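Local structure of DNA polymerase sliding clamp (Archaeoglobus fulgidus, 1RWZ) at residues M1-T15 against S78-E92. The protein forms, as a homotrimer, a ring around DNA that probably serves as a moving platform tethering the polymerase and other proteins during replication. Sequence-based numbering, arbitrary orientation.
Sequences MIDVIMTGELLKTVT and SKSISTKDLVELIVE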
ATOM      1  N   MET A   1     -11.272  -8.889 -40.362  1.00 32.09           N
ATOM      2  CA  MET A   1     -11.481  -8.714 -38.899  1.00 31.36           C
ATOM      3  C   MET A   1     -10.287  -9.200 -38.092  1.00 29.52           C
ATOM      4  O   MET A   1      -9.525 -10.058 -38.532  1.00 29.54           O
ATOM      5  CB  MET A   1     -12.721  -9.486 -38.433  1.00 34.25           C
ATOM      6  CG  MET A   1     -12.917  -9.456 -36.915  1.00 37.94           C
ATOM      7  SD  MET A   1     -14.016 -10.731 -36.265  1.00 42.91           S
ATOM      8  CE  MET A   1     -15.534  -9.796 -36.039  1.00 41.46           C
ATOM      9  N   ILE A   2     -10.143  -8.637 -36.898  1.00 26.95           N
ATOM     10  CA  ILE A   2      -9.084  -9.010 -35.974  1.00 24.76           C
ATOM     11  C   ILE A   2      -9.790  -9.527 -34.729  1.00 23.35           C
ATOM     12  O   ILE A   2     -10.707  -8.885 -34.220  1.00 22.33           O
ATOM     13  CB  ILE A   2      -8.227  -7.795 -35.571  1.00 25.27           C
ATOM     14  CG1 ILE A   2      -7.391  -7.327 -36.764  1.00 25.74           C
ATOM     15  CG2 ILE A   2      -7.346  -8.147 -34.382  1.00 25.72           C
ATOM     16  CD1 ILE A   2      -6.649  -6.032 -36.509  1.00 25.61           C
ATOM     17  N   ASP A   3      -9.381 -10.696 -34.253  1.00 21.33           N
ATOM     18  CA  ASP A   3      -9.975 -11.259 -33.051  1.00 20.82           C
ATOM     19  C   ASP A   3      -8.902 -12.060 -32.339  1.00 19.22           C
ATOM     20  O   ASP A   3      -8.508 -13.131 -32.797  1.00 18.70           O
ATOM     21  CB  ASP A   3     -11.166 -12.152 -33.403  1.00 22.87           C
ATOM     22  CG  ASP A   3     -11.831 -12.742 -32.177  1.00 25.00           C
ATOM     23  OD1 ASP A   3     -11.677 -12.167 -31.079  1.00 25.40           O
ATOM     24  OD2 ASP A   3     -12.518 -13.778 -32.314  1.00 27.99           O
ATOM     25  N   VAL A   4      -8.422 -11.523 -31.224  1.00 17.19           N
ATOM     26  CA  VAL A   4      -7.375 -12.187 -30.461  1.00 16.36           C
ATOM     27  C   VAL A   4      -7.740 -12.286 -28.989  1.00 15.68           C
ATOM     28  O   VAL A   4      -8.530 -11.496 -28.477  1.00 14.81           O
ATOM     29  CB  VAL A   4      -6.027 -11.428 -30.595  1.00 16.14           C
ATOM     30  CG1 VAL A   4      -5.672 -11.258 -32.064  1.00 16.40           C
ATOM     31  CG2 VAL A   4      -6.115 -10.063 -29.915  1.00 15.12           C
ATOM     32  N   ILE A   5      -7.166 -13.273 -28.312  1.00 14.61           N
ATOM     33  CA  ILE A   5      -7.405 -13.463 -26.892  1.00 13.86           C
ATOM     34  C   ILE A   5      -6.041 -13.592 -26.230  1.00 13.64           C
ATOM     35  O   ILE A   5      -5.190 -14.359 -26.680  1.00 13.05           O
ATOM     36  CB  ILE A   5      -8.267 -14.714 -26.627  1.00 14.61           C
ATOM     37  CG1 ILE A   5      -9.648 -14.518 -27.267  1.00 14.66           C
ATOM     38  CG2 ILE A   5      -8.403 -14.953 -25.123  1.00 14.46           C
ATOM     39  CD1 ILE A   5     -10.631 -15.664 -27.013  1.00 15.08           C
ATOM     40  N   MET A   6      -5.838 -12.819 -25.169  1.00 13.16           N
ATOM     41  CA  MET A   6      -4.567 -12.795 -24.458  1.00 13.41           C
ATOM     42  C   MET A   6      -4.817 -12.691 -22.957  1.00 13.83           C
ATOM     43  O   MET A   6      -5.914 -12.338 -22.539  1.00 14.43           O
ATOM     44  CB  MET A   6      -3.771 -11.577 -24.927  1.00 14.30           C
ATOM     45  CG  MET A   6      -4.443 -10.249 -24.561  1.00 15.64           C
ATOM     46  SD  MET A   6      -3.983  -8.881 -25.660  1.00 18.35           S
ATOM     47  CE  MET A   6      -2.279  -8.727 -25.275  1.00 15.97           C
ATOM     48  N   THR A   7      -3.808 -12.993 -22.144  1.00 14.04           N
ATOM     49  CA  THR A   7      -3.986 -12.888 -20.700  1.00 15.22           C
ATOM     50  C   THR A   7      -4.028 -11.410 -20.316  1.00 15.16           C
ATOM     51  O   THR A   7      -3.441 -10.563 -20.999  1.00 13.91           O
ATOM     52  CB  THR A   7      -2.836 -13.547 -19.916  1.00 16.63           C
ATOM     53  OG1 THR A   7      -1.638 -12.770 -20.066  1.00 17.60           O
ATOM     54  CG2 THR A   7      -2.591 -14.958 -20.424  1.00 16.70           C
ATOM     55  N   GLY A   8      -4.730 -11.110 -19.228  1.00 14.37           N
ATOM     56  CA  GLY A   8      -4.826  -9.737 -18.766  1.00 15.59           C
ATOM     57  C   GLY A   8      -3.458  -9.149 -18.478  1.00 15.40           C
ATOM     58  O   GLY A   8      -3.186  -7.993 -18.814  1.00 15.99           O
ATOM     59  N   GLU A   9      -2.585  -9.943 -17.862  1.00 15.48           N
ATOM     60  CA  GLU A   9      -1.245  -9.469 -17.540  1.00 16.38           C
ATOM     61  C   GLU A   9      -0.488  -9.081 -18.805  1.00 15.56           C
ATOM     62  O   GLU A   9       0.251  -8.094 -18.816  1.00 15.29           O
ATOM     63  CB  GLU A   9      -0.465 -10.542 -16.770  1.00 18.29           C
ATOM     64  CG  GLU A   9       0.958 -10.125 -16.410  1.00 20.83           C
ATOM     65  CD  GLU A   9       1.722 -11.200 -15.654  1.00 24.23           C
ATOM     66  OE1 GLU A   9       1.437 -12.399 -15.863  1.00 24.05           O
ATOM     67  OE2 GLU A   9       2.625 -10.845 -14.864  1.00 25.65           O
ATOM     68  N   LEU A  10      -0.671  -9.846 -19.876  1.00 14.53           N
ATOM     69  CA  LEU A  10       0.026  -9.534 -21.120  1.00 14.49           C
ATOM     70  C   LEU A  10      -0.419  -8.175 -21.649  1.00 14.59           C
ATOM     71  O   LEU A  10       0.409  -7.335 -22.011  1.00 15.61           O
ATOM     72  CB  LEU A  10      -0.236 -10.622 -22.163  1.00 14.39           C
ATOM     73  CG  LEU A  10       0.471 -10.505 -23.519  1.00 14.14           C
ATOM     74  CD1 LEU A  10       1.978 -10.302 -23.323  1.00 14.12           C
ATOM     75  CD2 LEU A  10       0.200 -11.768 -24.320  1.00 14.03           C
ATOM     76  N   LEU A  11      -1.724  -7.939 -21.680  1.00 14.39           N
ATOM     77  CA  LEU A  11      -2.220  -6.657 -22.179  1.00 14.58           C
ATOM     78  C   LEU A  11      -1.804  -5.496 -21.270  1.00 14.97           C
ATOM     79  O   LEU A  11      -1.356  -4.449 -21.746  1.00 14.57           O
ATOM     80  CB  LEU A  11      -3.747  -6.690 -22.310  1.00 15.68           C
ATOM     81  CG  LEU A  11      -4.421  -5.399 -22.806  1.00 16.16           C
ATOM     82  CD1 LEU A  11      -3.792  -4.945 -24.112  1.00 18.25           C
ATOM     83  CD2 LEU A  11      -5.902  -5.642 -23.004  1.00 18.18           C
ATOM     84  N   LYS A  12      -1.941  -5.686 -19.964  1.00 14.60           N
ATOM     85  CA  LYS A  12      -1.600  -4.637 -19.003  1.00 15.74           C
ATOM     86  C   LYS A  12      -0.129  -4.239 -19.062  1.00 16.34           C
ATOM     87  O   LYS A  12       0.213  -3.051 -19.057  1.00 15.97           O
ATOM     88  CB  LYS A  12      -1.958  -5.097 -17.582  1.00 16.69           C
ATOM     89  CG  LYS A  12      -3.464  -5.300 -17.365  1.00 18.69           C
ATOM     90  CD  LYS A  12      -3.776  -6.096 -16.092  1.00 20.04           C
ATOM     91  CE  LYS A  12      -3.432  -5.337 -14.814  1.00 22.21           C
ATOM     92  NZ  LYS A  12      -4.353  -4.189 -14.571  1.00 22.74           N
ATOM     93  N   THR A  13       0.743  -5.236 -19.130  1.00 15.38           N
ATOM     94  CA  THR A  13       2.175  -4.979 -19.164  1.00 16.74           C
ATOM     95  C   THR A  13       2.649  -4.292 -20.438  1.00 16.55           C
ATOM     96  O   THR A  13       3.430  -3.338 -20.372  1.00 17.13           O
ATOM     97  CB  THR A  13       2.962  -6.290 -18.943  1.00 17.22           C
ATOM     98  OG1 THR A  13       2.725  -6.749 -17.607  1.00 18.99           O
ATOM     99  CG2 THR A  13       4.458  -6.067 -19.131  1.00 17.89           C
ATOM    100  N   VAL A  14       2.177  -4.753 -21.591  1.00 15.59           N
ATOM    101  CA  VAL A  14       2.585  -4.153 -22.855  1.00 17.14           C
ATOM    102  C   VAL A  14       1.991  -2.751 -23.007  1.00 16.90           C
ATOM    103  O   VAL A  14       2.623  -1.850 -23.564  1.00 16.39           O
ATOM    104  CB  VAL A  14       2.167  -5.038 -24.043  1.00 17.96           C
ATOM    105  CG1 VAL A  14       2.432  -4.326 -25.351  1.00 20.48           C
ATOM    106  CG2 VAL A  14       2.959  -6.350 -24.001  1.00 18.23           C
ATOM    107  N   THR A  15       0.777  -2.566 -22.504  1.00 16.22           N
ATOM    108  CA  THR A  15       0.134  -1.258 -22.573  1.00 17.13           C
ATOM    109  C   THR A  15       0.929  -0.286 -21.711  1.00 16.89           C
ATOM    110  O   THR A  15       1.217   0.842 -22.126  1.00 17.69           O
ATOM    111  CB  THR A  15      -1.331  -1.336 -22.069  1.00 17.74           C
ATOM    112  OG1 THR A  15      -2.101  -2.127 -22.983  1.00 19.11           O
ATOM    113  CG2 THR A  15      -1.949   0.057 -21.982  1.00 18.38           C
ATOM    114  N   SER A  78      -7.294  -0.745 -18.712  1.00 29.42           N
ATOM    115  CA  SER A  78      -6.558  -1.940 -18.305  1.00 29.05           C
ATOM    116  C   SER A  78      -6.443  -2.047 -16.787  1.00 28.84           C
ATOM    117  O   SER A  78      -6.203  -3.127 -16.252  1.00 28.45           O
ATOM    118  CB  SER A  78      -5.155  -1.946 -18.920  1.00 29.24           C
ATOM    119  OG  SER A  78      -4.329  -0.963 -18.320  1.00 28.70           O
ATOM    120  N   LYS A  79      -6.605  -0.926 -16.091  1.00 29.92           N
ATOM    121  CA  LYS A  79      -6.517  -0.930 -14.637  1.00 30.04           C
ATOM    122  C   LYS A  79      -7.713  -1.645 -14.011  1.00 30.01           C
ATOM    123  O   LYS A  79      -7.659  -2.063 -12.858  1.00 30.11           O
ATOM    124  CB  LYS A  79      -6.429   0.502 -14.106  1.00 31.39           C
ATOM    125  CG  LYS A  79      -5.135   1.207 -14.475  1.00 32.40           C
ATOM    126  CD  LYS A  79      -5.135   2.652 -14.017  1.00 34.03           C
ATOM    127  CE  LYS A  79      -3.825   3.331 -14.382  1.00 34.92           C
ATOM    128  NZ  LYS A  79      -3.794   4.754 -13.942  1.00 36.44           N
ATOM    129  N   SER A  80      -8.791  -1.785 -14.775  1.00 29.76           N
ATOM    130  CA  SER A  80      -9.983  -2.465 -14.279  1.00 30.03           C
ATOM    131  C   SER A  80      -9.936  -3.938 -14.679  1.00 29.53           C
ATOM    132  O   SER A  80     -10.817  -4.725 -14.331  1.00 29.61           O
ATOM    133  CB  SER A  80     -11.252  -1.799 -14.830  1.00 30.19           C
ATOM    134  OG  SER A  80     -11.329  -1.915 -16.239  1.00 33.06           O
ATOM    135  N   ILE A  81      -8.889  -4.306 -15.411  1.00 28.75           N
ATOM    136  CA  ILE A  81      -8.706  -5.684 -15.848  1.00 27.59           C
ATOM    137  C   ILE A  81      -7.759  -6.393 -14.884  1.00 27.97           C
ATOM    138  O   ILE A  81      -6.758  -5.819 -14.444  1.00 27.25           O
ATOM    139  CB  ILE A  81      -8.103  -5.747 -17.273  1.00 27.82           C
ATOM    140  CG1 ILE A  81      -9.035  -5.048 -18.265  1.00 27.29           C
ATOM    141  CG2 ILE A  81      -7.869  -7.199 -17.678  1.00 26.89           C
ATOM    142  CD1 ILE A  81      -8.508  -5.004 -19.693  1.00 27.72           C
ATOM    143  N   SER A  82      -8.083  -7.636 -14.549  1.00 27.25           N
ATOM    144  CA  SER A  82      -7.254  -8.423 -13.646  1.00 27.99           C
ATOM    145  C   SER A  82      -6.167  -9.143 -14.438  1.00 28.30           C
ATOM    146  O   SER A  82      -6.372  -9.498 -15.598  1.00 27.94           O
ATOM    147  CB  SER A  82      -8.110  -9.452 -12.902  1.00 27.64           C
ATOM    148  OG  SER A  82      -7.294 -10.347 -12.163  1.00 28.16           O
ATOM    149  N   THR A  83      -5.012  -9.353 -13.816  1.00 28.87           N
ATOM    150  CA  THR A  83      -3.919 -10.045 -14.488  1.00 29.64           C
ATOM    151  C   THR A  83      -4.346 -11.468 -14.834  1.00 30.01           C
ATOM    152  O   THR A  83      -3.816 -12.074 -15.770  1.00 29.64           O
ATOM    153  CB  THR A  83      -2.653 -10.111 -13.606  1.00 30.14           C
ATOM    154  OG1 THR A  83      -2.961 -10.764 -12.369  1.00 31.27           O
ATOM    155  CG2 THR A  83      -2.123  -8.712 -13.328  1.00 30.22           C
ATOM    156  N   LYS A  84      -5.317 -11.988 -14.084  1.00 30.03           N
ATOM    157  CA  LYS A  84      -5.819 -13.343 -14.299  1.00 30.30           C
ATOM    158  C   LYS A  84      -7.042 -13.431 -15.214  1.00 29.47           C
ATOM    159  O   LYS A  84      -7.564 -14.517 -15.466  1.00 30.27           O
ATOM    160  CB  LYS A  84      -6.126 -14.003 -12.955  1.00 31.88           C
ATOM    161  CG  LYS A  84      -4.878 -14.312 -12.142  1.00 33.72           C
ATOM    162  CD  LYS A  84      -5.216 -15.058 -10.861  1.00 35.67           C
ATOM    163  CE  LYS A  84      -3.954 -15.516 -10.143  1.00 36.65           C
ATOM    164  NZ  LYS A  84      -4.274 -16.296  -8.915  1.00 37.76           N
ATOM    165  N   ASP A  85      -7.504 -12.287 -15.703  1.00 27.92           N
ATOM    166  CA  ASP A  85      -8.640 -12.258 -16.618  1.00 26.68           C
ATOM    167  C   ASP A  85      -8.109 -12.604 -18.005  1.00 24.58           C
ATOM    168  O   ASP A  85      -6.931 -12.387 -18.289  1.00 24.65           O
ATOM    169  CB  ASP A  85      -9.235 -10.846 -16.702  1.00 27.98           C
ATOM    170  CG  ASP A  85     -10.142 -10.506 -15.539  1.00 30.12           C
ATOM    171  OD1 ASP A  85     -10.350  -9.293 -15.300  1.00 31.14           O
ATOM    172  OD2 ASP A  85     -10.656 -11.435 -14.881  1.00 30.84           O
ATOM    173  N   LEU A  86      -8.961 -13.164 -18.856  1.00 22.63           N
ATOM    174  CA  LEU A  86      -8.565 -13.421 -20.235  1.00 20.85           C
ATOM    175  C   LEU A  86      -9.222 -12.252 -20.953  1.00 20.12           C
ATOM    176  O   LEU A  86     -10.376 -11.918 -20.668  1.00 20.08           O
ATOM    177  CB  LEU A  86      -9.132 -14.733 -20.780  1.00 22.13           C
ATOM    178  CG  LEU A  86      -8.298 -16.003 -20.604  1.00 22.43           C
ATOM    179  CD1 LEU A  86      -8.900 -17.112 -21.461  1.00 22.88           C
ATOM    180  CD2 LEU A  86      -6.859 -15.748 -21.022  1.00 21.53           C
ATOM    181  N   VAL A  87      -8.499 -11.617 -21.867  1.00 18.29           N
ATOM    182  CA  VAL A  87      -9.052 -10.475 -22.578  1.00 17.27           C
ATOM    183  C   VAL A  87      -9.117 -10.727 -24.073  1.00 16.39           C
ATOM    184  O   VAL A  87      -8.163 -11.228 -24.667  1.00 15.94           O
ATOM    185  CB  VAL A  87      -8.198  -9.213 -22.347  1.00 17.89           C
ATOM    186  CG1 VAL A  87      -8.910  -7.993 -22.925  1.00 18.65           C
ATOM    187  CG2 VAL A  87      -7.918  -9.034 -20.866  1.00 18.55           C
ATOM    188  N   GLU A  88     -10.246 -10.381 -24.679  1.00 15.95           N
ATOM    189  CA  GLU A  88     -10.414 -10.548 -26.115  1.00 16.43           C
ATOM    190  C   GLU A  88     -10.436  -9.165 -26.763  1.00 17.33           C
ATOM    191  O   GLU A  88     -11.107  -8.252 -26.279  1.00 16.74           O
ATOM    192  CB  GLU A  88     -11.716 -11.299 -26.425  1.00 17.20           C
ATOM    193  CG  GLU A  88     -11.995 -11.494 -27.918  1.00 18.04           C
ATOM    194  CD  GLU A  88     -13.186 -12.403 -28.185  1.00 19.71           C
ATOM    195  OE1 GLU A  88     -14.082 -12.478 -27.321  1.00 20.24           O
ATOM    196  OE2 GLU A  88     -13.235 -13.034 -29.262  1.00 21.36           O
ATOM    197  N   LEU A  89      -9.670  -9.008 -27.837  1.00 16.69           N
ATOM    198  CA  LEU A  89      -9.622  -7.745 -28.564  1.00 17.08           C
ATOM    199  C   LEU A  89     -10.240  -8.011 -29.921  1.00 17.54           C
ATOM    200  O   LEU A  89      -9.873  -8.972 -30.597  1.00 16.07           O
ATOM    201  CB  LEU A  89      -8.180  -7.266 -28.748  1.00 17.23           C
ATOM    202  CG  LEU A  89      -7.344  -7.030 -27.490  1.00 18.41           C
ATOM    203  CD1 LEU A  89      -5.951  -6.555 -27.894  1.00 18.04           C
ATOM    204  CD2 LEU A  89      -8.022  -6.001 -26.597  1.00 19.18           C
ATOM    205  N   ILE A  90     -11.182  -7.166 -30.319  1.00 17.83           N
ATOM    206  CA  ILE A  90     -11.843  -7.337 -31.602  1.00 19.11           C
ATOM    207  C   ILE A  90     -11.914  -6.035 -32.385  1.00 20.27           C
ATOM    208  O   ILE A  90     -12.224  -4.982 -31.831  1.00 19.39           O
ATOM    209  CB  ILE A  90     -13.294  -7.846 -31.427  1.00 20.13           C
ATOM    210  CG1 ILE A  90     -13.304  -9.190 -30.691  1.00 20.40           C
ATOM    211  CG2 ILE A  90     -13.960  -7.987 -32.790  1.00 20.34           C
ATOM    212  CD1 ILE A  90     -14.705  -9.677 -30.355  1.00 22.82           C
ATOM    213  N   VAL A  91     -11.604  -6.118 -33.675  1.00 21.76           N
ATOM    214  CA  VAL A  91     -11.691  -4.970 -34.570  1.00 24.42           C
ATOM    215  C   VAL A  91     -12.423  -5.504 -35.790  1.00 26.98           C
ATOM    216  O   VAL A  91     -11.850  -6.236 -36.597  1.00 26.60           O
ATOM    217  CB  VAL A  91     -10.307  -4.440 -34.995  1.00 23.83           C
ATOM    218  CG1 VAL A  91     -10.477  -3.259 -35.950  1.00 24.24           C
ATOM    219  CG2 VAL A  91      -9.517  -4.009 -33.770  1.00 23.47           C
ATOM    220  N   GLU A  92     -13.701  -5.156 -35.899  1.00 30.88           N
ATOM    221  CA  GLU A  92     -14.534  -5.620 -37.004  1.00 34.98           C
ATOM    222  C   GLU A  92     -14.475  -4.702 -38.217  1.00 36.93           C
ATOM    223  O   GLU A  92     -14.637  -5.152 -39.350  1.00 37.93           O
ATOM    224  CB  GLU A  92     -15.981  -5.759 -36.533  1.00 36.57           C
ATOM    225  CG  GLU A  92     -16.125  -6.546 -35.247  1.00 39.24           C
ATOM    226  CD  GLU A  92     -17.566  -6.719 -34.827  1.00 41.05           C
ATOM    227  OE1 GLU A  92     -18.275  -5.697 -34.692  1.00 42.38           O
ATOM    228  OE2 GLU A  92     -17.990  -7.877 -34.629  1.00 42.15           O
TER
HETATM  229  O   HOH W   1      -3.042  -2.009 -15.742  1.00 29.68           O
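Met6 and Val87 form one of three antiparallel hydrogen-bonded pairs joining strand 2-7 to strand 86-91, with Ile2-Val91 and Val4-Leu89; the Val87 N-H is nearly straight on Met6 O (174° at the hydrogen). The tight part is the face carrying Val4, Met6, Val87 and Leu89, onto which helix 8-19 folds back. There Leu11 CD2 lies 3.8 Å from Val87 CG1, the two side chains crossing at about a right angle. Met6 starts between its backbone N and carbonyl carbon (chi1 65°) and bends again at its last torsion, bringing SD to 3.8 Å from Leu89 CD1. At the strand-helix junction Gly8 N donates to Asp85 O, and Gly8 CA sits 3.8 Å from Val87 CG2. Thr7 is the N-cap residue, its OG1 accepting from Leu10 N.

Beyond the sheet, Lys12 curls at chi3 and chi4, bringing NZ to 2.7 Å from Ser78 O and 2.9 Å from Ile81 O. Ser78 O also takes Ile81 N, from the opposite face of its plane; a water bridges NZ to Ser78 OG, which is also bonded to Phe75 O. The contact thus ties the N-terminal strand and helix of the first clamp domain to strand 86-91 and to the turn Ser78 to Ile81 at the end of helix 71-78, where the Lys12 ammonium binds two backbone carbonyls.

The reverse face, with Asp3, Ile5, Leu86 and Glu88, is more open. Nearly coplanar carboxylates meet there, Asp3 OD1 2.5 Å from Glu88 OE2, a spacing that makes it likely that one acid is protonated, its pKa probably raised by the other.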